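Local coordinates for protein AGR_C_1268p (PDB 2GHS) that probably acts as a gluconolactonase of the SMP-30/regucalcin family, hydrolysing sugar lactones with the help of one bound divalent metal ion, at residues A246-G251 with T289-H294; D57-T62 with L95-D100; H242-R247 with I314-R319. All coordinates share one frame; numbering follows the deposited sequence.

Interaction 1 (A246-G251 with T289-H294); sequences ARWGEG and TSAREH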
# COMPACT_ATOMS: atom_id res chain seq x y z
N ALA A 246 8.69 -0.38 -1.74
CA ALA A 246 9.01 1.03 -1.91
C ALA A 246 9.86 1.49 -0.73
O ALA A 246 9.50 1.26 0.42
CB ALA A 246 7.74 1.86 -1.99
N ARG A 247 10.99 2.14 -1.00
CA ARG A 247 11.92 2.55 0.03
C ARG A 247 11.86 4.07 0.14
O ARG A 247 12.35 4.79 -0.72
CB ARG A 247 13.35 2.09 -0.29
CG ARG A 247 14.40 2.36 0.78
CD ARG A 247 14.59 1.16 1.61
NE ARG A 247 15.47 1.24 2.77
CZ ARG A 247 15.64 0.21 3.58
NH1 ARG A 247 15.11 -0.96 3.24
NH2 ARG A 247 16.39 0.30 4.65
N TRP A 248 11.21 4.56 1.20
CA TRP A 248 11.06 5.99 1.39
C TRP A 248 12.41 6.65 1.62
O TRP A 248 13.17 6.23 2.49
CB TRP A 248 10.16 6.25 2.57
CG TRP A 248 10.00 7.68 3.00
CD1 TRP A 248 10.92 8.46 3.64
CD2 TRP A 248 8.82 8.48 2.87
NE1 TRP A 248 10.38 9.72 3.90
CE2 TRP A 248 9.10 9.75 3.44
CE3 TRP A 248 7.56 8.25 2.35
CZ2 TRP A 248 8.14 10.77 3.51
CZ3 TRP A 248 6.59 9.27 2.42
CH2 TRP A 248 6.89 10.52 2.98
N GLY A 249 12.67 7.68 0.82
CA GLY A 249 13.86 8.48 0.90
C GLY A 249 14.92 8.11 -0.08
O GLY A 249 15.91 8.83 -0.21
N GLU A 250 14.76 6.97 -0.76
CA GLU A 250 15.77 6.44 -1.64
C GLU A 250 15.33 6.41 -3.11
O GLU A 250 16.13 5.99 -3.97
CB GLU A 250 16.13 5.01 -1.19
CG GLU A 250 16.93 5.05 0.09
CD GLU A 250 18.35 5.51 -0.18
OE1 GLU A 250 19.16 4.70 -0.68
OE2 GLU A 250 18.66 6.67 0.09
N GLY A 251 14.10 6.86 -3.42
CA GLY A 251 13.60 6.88 -4.81
C GLY A 251 13.80 5.53 -5.48
O GLY A 251 14.49 5.40 -6.52
N THR A 289 3.67 5.01 -6.32
CA THR A 289 3.33 6.29 -5.75
C THR A 289 4.49 6.89 -4.98
O THR A 289 5.42 6.19 -4.53
CB THR A 289 2.11 6.21 -4.82
OG1 THR A 289 2.26 5.14 -3.89
CG2 THR A 289 0.85 5.94 -5.63
N SER A 290 4.39 8.19 -4.79
CA SER A 290 5.38 8.93 -4.01
C SER A 290 4.74 10.12 -3.26
O SER A 290 3.53 10.36 -3.34
CB SER A 290 6.55 9.40 -4.89
OG SER A 290 6.15 10.41 -5.81
N ALA A 291 5.55 10.80 -2.49
CA ALA A 291 5.06 11.85 -1.58
C ALA A 291 5.92 13.12 -1.64
O ALA A 291 7.12 13.06 -1.93
CB ALA A 291 5.02 11.33 -0.12
N ARG A 292 5.28 14.26 -1.33
CA ARG A 292 5.96 15.53 -1.08
C ARG A 292 6.01 15.89 0.41
O ARG A 292 6.60 16.89 0.80
CB ARG A 292 5.24 16.67 -1.80
CG ARG A 292 5.56 16.73 -3.24
CD ARG A 292 5.04 17.99 -3.93
NE ARG A 292 5.60 17.94 -5.28
CZ ARG A 292 5.55 18.91 -6.19
NH1 ARG A 292 4.94 20.06 -5.93
NH2 ARG A 292 6.12 18.70 -7.37
N GLU A 293 5.35 15.08 1.25
CA GLU A 293 5.20 15.41 2.68
C GLU A 293 6.55 15.73 3.32
O GLU A 293 7.52 15.00 3.13
CB GLU A 293 4.52 14.24 3.42
CG GLU A 293 4.19 14.47 4.91
CD GLU A 293 3.93 13.15 5.66
OE1 GLU A 293 4.37 12.08 5.18
OE2 GLU A 293 3.30 13.17 6.74
N HIS A 294 6.58 16.84 4.05
CA HIS A 294 7.74 17.30 4.82
C HIS A 294 8.82 17.99 3.99
O HIS A 294 9.65 18.68 4.55
CB HIS A 294 8.38 16.16 5.62
CG HIS A 294 7.45 15.49 6.58
ND1 HIS A 294 7.34 14.12 6.68
CD2 HIS A 294 6.59 16.00 7.50
CE1 HIS A 294 6.46 13.82 7.61
NE2 HIS A 294 5.98 14.94 8.12
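Glu293 O accepts a hydrogen bond from Gln272 NE2, and Gln272 also touches Trp248, the residue that Glu293 meets across this contact. No hydrogen bond joins the two segments. The contact is made by the benzene end of the Trp248 indole, whose CZ3 lies 3.6 Å from Ala291 CB. Its neighbour CH2 serves both partners, the same methyl and Glu293 OE1, the latter at 3.7 Å. Trp248 is the second residue of a type II turn, closed by Glu250 N to Arg247 O at 3.2 Å, with Gly249, of positive phi, in third place. CG of Trp248 stands anti to the backbone N (chi1 174°), which brings the end of the ring to the other segment. The Glu293 chain is extended and reaches the indole at about a right angle, its carboxylate plane turned 82° from the ring plane. The methyl and the oxygen both approach the ring obliquely.

Thr274, on the edge strand 273-279 of the sheet that also holds 285-290, touches both Trp248 and Ala291. Trp248 also touches Asp233, the predicted proton donor/acceptor, while Glu293 lies near the predicted substrate-binding Arg135. The arrangement is consistent with the mouth of the central active-site pocket of a six-bladed beta-propeller, where strand ends and the loops after them meet.

Interaction 2 (D57-T62 with L95-D100); sequences DPASGT and LAKISD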
# COMPACT_ATOMS: atom_id res chain seq x y z
N ASP A 57 -8.17 -2.10 -10.51
CA ASP A 57 -9.41 -2.84 -10.89
C ASP A 57 -9.34 -3.31 -12.33
O ASP A 57 -9.55 -2.52 -13.25
CB ASP A 57 -10.64 -1.93 -10.67
CG ASP A 57 -11.98 -2.65 -10.89
OD1 ASP A 57 -12.00 -3.76 -11.49
OD2 ASP A 57 -13.03 -2.09 -10.47
N PRO A 58 -9.06 -4.60 -12.55
CA PRO A 58 -8.91 -5.13 -13.88
C PRO A 58 -10.20 -5.10 -14.73
O PRO A 58 -10.13 -5.00 -15.94
CB PRO A 58 -8.41 -6.56 -13.64
CG PRO A 58 -8.87 -6.91 -12.32
CD PRO A 58 -8.88 -5.64 -11.52
N ALA A 59 -11.36 -5.15 -14.07
CA ALA A 59 -12.61 -5.15 -14.78
C ALA A 59 -12.91 -3.82 -15.47
O ALA A 59 -13.46 -3.82 -16.57
CB ALA A 59 -13.73 -5.56 -13.84
N SER A 60 -12.51 -2.71 -14.86
CA SER A 60 -12.69 -1.40 -15.48
C SER A 60 -11.39 -0.81 -16.06
O SER A 60 -11.45 0.25 -16.69
CB SER A 60 -13.23 -0.43 -14.44
OG SER A 60 -12.28 -0.22 -13.45
N GLY A 61 -10.25 -1.46 -15.80
CA GLY A 61 -8.94 -0.98 -16.25
C GLY A 61 -8.57 0.32 -15.59
O GLY A 61 -8.00 1.21 -16.21
N THR A 62 -8.85 0.39 -14.29
CA THR A 62 -8.70 1.63 -13.52
C THR A 62 -7.76 1.46 -12.28
O THR A 62 -7.91 0.51 -11.51
CB THR A 62 -10.08 2.13 -13.04
OG1 THR A 62 -10.93 2.35 -14.18
CG2 THR A 62 -9.97 3.43 -12.30
N LEU A 95 -7.94 0.62 -0.20
CA LEU A 95 -9.15 0.36 -0.97
C LEU A 95 -9.18 -1.12 -1.40
O LEU A 95 -8.18 -1.63 -1.88
CB LEU A 95 -9.16 1.22 -2.24
CG LEU A 95 -10.39 1.27 -3.15
CD1 LEU A 95 -11.51 2.10 -2.51
CD2 LEU A 95 -10.07 1.84 -4.53
N ALA A 96 -10.36 -1.74 -1.28
CA ALA A 96 -10.57 -3.09 -1.75
C ALA A 96 -11.83 -3.11 -2.57
O ALA A 96 -12.83 -2.47 -2.24
CB ALA A 96 -10.67 -4.06 -0.63
N LYS A 97 -11.80 -3.88 -3.65
CA LYS A 97 -12.99 -4.10 -4.42
C LYS A 97 -13.86 -5.15 -3.73
O LYS A 97 -13.35 -6.17 -3.29
CB LYS A 97 -12.64 -4.57 -5.84
CG LYS A 97 -13.82 -4.83 -6.78
CD LYS A 97 -13.36 -5.07 -8.23
CE LYS A 97 -14.50 -5.28 -9.13
NZ LYS A 97 -14.08 -5.43 -10.57
N ILE A 98 -15.18 -4.91 -3.70
CA ILE A 98 -16.18 -5.89 -3.29
C ILE A 98 -16.88 -6.50 -4.50
O ILE A 98 -17.09 -7.75 -4.61
CB ILE A 98 -17.15 -5.29 -2.30
CG1 ILE A 98 -16.44 -4.90 -1.03
CG2 ILE A 98 -18.30 -6.27 -2.00
CD1 ILE A 98 -17.28 -4.08 -0.07
N SER A 99 -17.27 -5.63 -5.42
CA SER A 99 -17.99 -6.04 -6.60
C SER A 99 -17.85 -4.93 -7.64
O SER A 99 -17.25 -3.89 -7.37
CB SER A 99 -19.47 -6.24 -6.27
OG SER A 99 -20.11 -4.98 -6.12
N ASP A 100 -18.47 -5.08 -8.79
CA ASP A 100 -18.36 -4.01 -9.76
C ASP A 100 -19.08 -2.72 -9.30
O ASP A 100 -18.86 -1.68 -9.88
CB ASP A 100 -18.84 -4.43 -11.13
CG ASP A 100 -17.85 -5.36 -11.86
OD1 ASP A 100 -16.62 -5.39 -11.54
OD2 ASP A 100 -18.29 -6.07 -12.79
O HOH W 1 -15.36 -2.61 -11.56
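Lys97 and Asp57 both hold CG anti to the backbone N (chi1 -179° and -174°), and the lysine continues fully extended through every later torsion, which carries its ammonium straight out to the aspartate. Asp100 takes a different first torsion, with CG beside its backbone N, and so turns its carboxylate back onto the same ammonium. The result is a three-member salt-bridge network. Lys97 NZ donates to Asp57 OD1 at 2.8 Å, meeting that oxygen on its syn side but 30° out of the carboxylate plane. The two side chains cross at about a right angle. The bond to Asp100 OD1 is 2.7 Å from NZ and runs nearly along the C-O axis.

In the propeller, strands 51-57 and 92-99 begin successive four-stranded sheets, so this network ties together adjacent blades at the end where the hairpin from Asp57 to Thr62 turns. That hairpin carries a G1 beta bulge, Gly61 and Thr62 both facing Asp57.

One water reinforces the link, donating to Asp57 OD2 at 2.6 Å and to Asp100 OD1 at 3.1 Å. The two acids keep their OD1 atoms 4.9 Å apart, and the lysine between them probably offsets their like charges. Asp57 OD1 also takes a weak bond from Ala59 N, at 3.0 Å, which may help to hold the carboxylate's rotation. The methyl of Ala59 lies 3.3 Å from Lys97 NZ, flanking the ammonium on this largely exposed surface. Leu323, near the C-terminus, packs against Lys97, and the lysine's backbone pairs with Tyr324.

Interaction 3 (H242-R247 with I314-R319); sequences HIWNAR and IEVKGR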
# COMPACT_ATOMS: atom_id res chain seq x y z
N HIS A 242 8.53 -13.08 -4.85
CA HIS A 242 9.45 -11.97 -4.56
C HIS A 242 8.67 -10.82 -3.97
O HIS A 242 7.55 -10.51 -4.40
CB HIS A 242 10.18 -11.48 -5.82
CG HIS A 242 11.24 -12.42 -6.32
ND1 HIS A 242 12.27 -12.02 -7.16
CD2 HIS A 242 11.36 -13.76 -6.18
CE1 HIS A 242 13.03 -13.06 -7.44
NE2 HIS A 242 12.50 -14.13 -6.87
N ILE A 243 9.30 -10.10 -3.04
CA ILE A 243 8.73 -8.88 -2.44
C ILE A 243 9.32 -7.67 -3.13
O ILE A 243 10.54 -7.57 -3.31
CB ILE A 243 8.99 -8.87 -0.91
CG1 ILE A 243 8.24 -10.05 -0.25
CG2 ILE A 243 8.66 -7.50 -0.34
CD1 ILE A 243 8.52 -10.21 1.18
N TRP A 244 8.44 -6.74 -3.53
CA TRP A 244 8.82 -5.51 -4.16
C TRP A 244 8.39 -4.39 -3.21
O TRP A 244 7.20 -4.21 -2.98
CB TRP A 244 8.10 -5.36 -5.50
CG TRP A 244 8.45 -6.39 -6.54
CD1 TRP A 244 8.17 -7.72 -6.51
CD2 TRP A 244 9.19 -6.16 -7.74
NE1 TRP A 244 8.66 -8.33 -7.65
CE2 TRP A 244 9.28 -7.38 -8.42
CE3 TRP A 244 9.73 -5.03 -8.34
CZ2 TRP A 244 9.93 -7.51 -9.68
CZ3 TRP A 244 10.37 -5.15 -9.60
CH2 TRP A 244 10.47 -6.38 -10.22
N ASN A 245 9.36 -3.71 -2.62
CA ASN A 245 9.17 -2.76 -1.51
C ASN A 245 9.60 -1.35 -1.88
O ASN A 245 10.77 -1.14 -2.29
CB ASN A 245 9.98 -3.22 -0.28
CG ASN A 245 9.93 -2.24 0.85
OD1 ASN A 245 10.97 -1.69 1.26
ND2 ASN A 245 8.73 -2.01 1.37
N ALA A 246 8.69 -0.38 -1.74
CA ALA A 246 9.01 1.03 -1.91
C ALA A 246 9.86 1.49 -0.73
O ALA A 246 9.50 1.26 0.42
CB ALA A 246 7.74 1.86 -1.99
N ARG A 247 10.99 2.14 -1.00
CA ARG A 247 11.92 2.55 0.03
C ARG A 247 11.86 4.07 0.14
O ARG A 247 12.35 4.79 -0.72
CB ARG A 247 13.35 2.09 -0.29
CG ARG A 247 14.40 2.36 0.78
CD ARG A 247 14.59 1.16 1.61
NE ARG A 247 15.47 1.24 2.77
CZ ARG A 247 15.64 0.21 3.58
NH1 ARG A 247 15.11 -0.96 3.24
NH2 ARG A 247 16.39 0.30 4.65
N ILE A 314 10.07 -1.85 -16.63
CA ILE A 314 10.29 -3.31 -16.64
C ILE A 314 9.01 -4.08 -16.45
O ILE A 314 8.02 -3.63 -15.88
CB ILE A 314 11.33 -3.75 -15.58
CG1 ILE A 314 10.85 -3.35 -14.17
CG2 ILE A 314 12.72 -3.17 -15.90
CD1 ILE A 314 10.74 -4.47 -13.27
N GLU A 315 9.04 -5.32 -16.91
CA GLU A 315 7.93 -6.21 -16.71
C GLU A 315 7.97 -6.82 -15.32
O GLU A 315 9.05 -7.13 -14.79
CB GLU A 315 7.95 -7.33 -17.73
CG GLU A 315 6.61 -8.07 -17.77
CD GLU A 315 6.70 -9.58 -17.91
OE1 GLU A 315 7.70 -10.21 -17.46
OE2 GLU A 315 5.75 -10.12 -18.54
N VAL A 316 6.78 -7.02 -14.74
CA VAL A 316 6.62 -7.82 -13.55
C VAL A 316 5.60 -8.94 -13.79
O VAL A 316 4.80 -8.87 -14.74
CB VAL A 316 6.21 -6.95 -12.36
CG1 VAL A 316 7.30 -5.96 -12.04
CG2 VAL A 316 4.91 -6.21 -12.67
N LYS A 317 5.67 -10.01 -13.01
CA LYS A 317 4.69 -11.06 -13.13
C LYS A 317 3.85 -10.94 -11.86
O LYS A 317 4.12 -11.61 -10.87
CB LYS A 317 5.36 -12.44 -13.22
CG LYS A 317 6.38 -12.65 -14.33
CD LYS A 317 5.73 -12.81 -15.68
CE LYS A 317 6.74 -13.30 -16.76
NZ LYS A 317 6.39 -12.78 -18.11
N GLY A 318 2.83 -10.10 -11.89
CA GLY A 318 2.01 -9.86 -10.73
C GLY A 318 0.74 -10.66 -10.63
O GLY A 318 0.54 -11.67 -11.32
N ARG A 319 -0.12 -10.23 -9.70
CA ARG A 319 -1.44 -10.80 -9.50
C ARG A 319 -2.38 -9.71 -9.07
O ARG A 319 -1.99 -8.80 -8.33
CB ARG A 319 -1.44 -11.89 -8.44
CG ARG A 319 -0.67 -11.57 -7.21
CD ARG A 319 -0.92 -12.64 -6.08
NE ARG A 319 0.35 -13.11 -5.56
CZ ARG A 319 0.84 -12.89 -4.33
NH1 ARG A 319 0.15 -12.24 -3.41
NH2 ARG A 319 2.06 -13.37 -4.04
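Trp244 meets Ile314 and Val316 through the six-membered part of its indole, and this apolar patch is the tight portion of the contact. Val316 CG1 sits over one face: it lies 4.0 Å from the centroid of the six-membered ring and 23° off the ring normal, the geometry of a CH-pi interaction. It is offset toward the rim, with Trp244 CH2 the nearest ring atom at 3.7 Å. Ile314 comes from the opposite direction to the tryptophan side chain, and its CD1 approaches obliquely, 3.6 Å from Trp244 CH2. The first torsion of Ile314 places CG1 between the backbone N and the carbonyl carbon (chi1 60°), and the second (chi2 122°), far from staggered, then sets CD1 against the ring.

The polar end of the indole is satisfied from outside the two segments, since Trp244 NE1 is hydrogen-bonded to the carboxylate of Asp238. Tyr266 of strand 262-267 stacks on the indole and also touches Ile314, so the same aromatic neighbour joins both sides of the patch.

The solvent side is built differently. Glu315 directs its CB away from the strand, and Lys317, exposed as well, leads its side chain outward. The two pair with one another, Lys317 NZ donating to Glu315 OE2 at 2.8 Å on the syn lone pair, with a weak second bond to OE1. Alternation along 314-317 thus presents Ile314 and Val316 to the tryptophan and the charged pair to the surface. Further on, Arg319 reaches the backbone carbonyls of Phe186 and Asp238. The whole is an extended segment after strand 309-311 that meets, through the Trp244 side chain, the sheet containing strand 243-248, one blade of the beta-propeller.

How the interactions relate
Interactions 1 and 3 both use strand 243-248, sharing Ala246 and Arg247, yet their centres lie about 17 Å apart: each presents a different tryptophan to a different later part of the chain. Interaction 3 is the buried one and wholly apolar across the segments; interaction 1 is partly buried, beside the predicted catalytic pocket, and adds a carboxylate to its aromatic contact. Interaction 2 is a surface contact built on charge and water, and it joins other blades. Its centre is about 26 Å from that of interaction 1, across the chain's centre, and about 20 Å from that of interaction 3. Thus aromatic packing gives way to salt bridging at the surface.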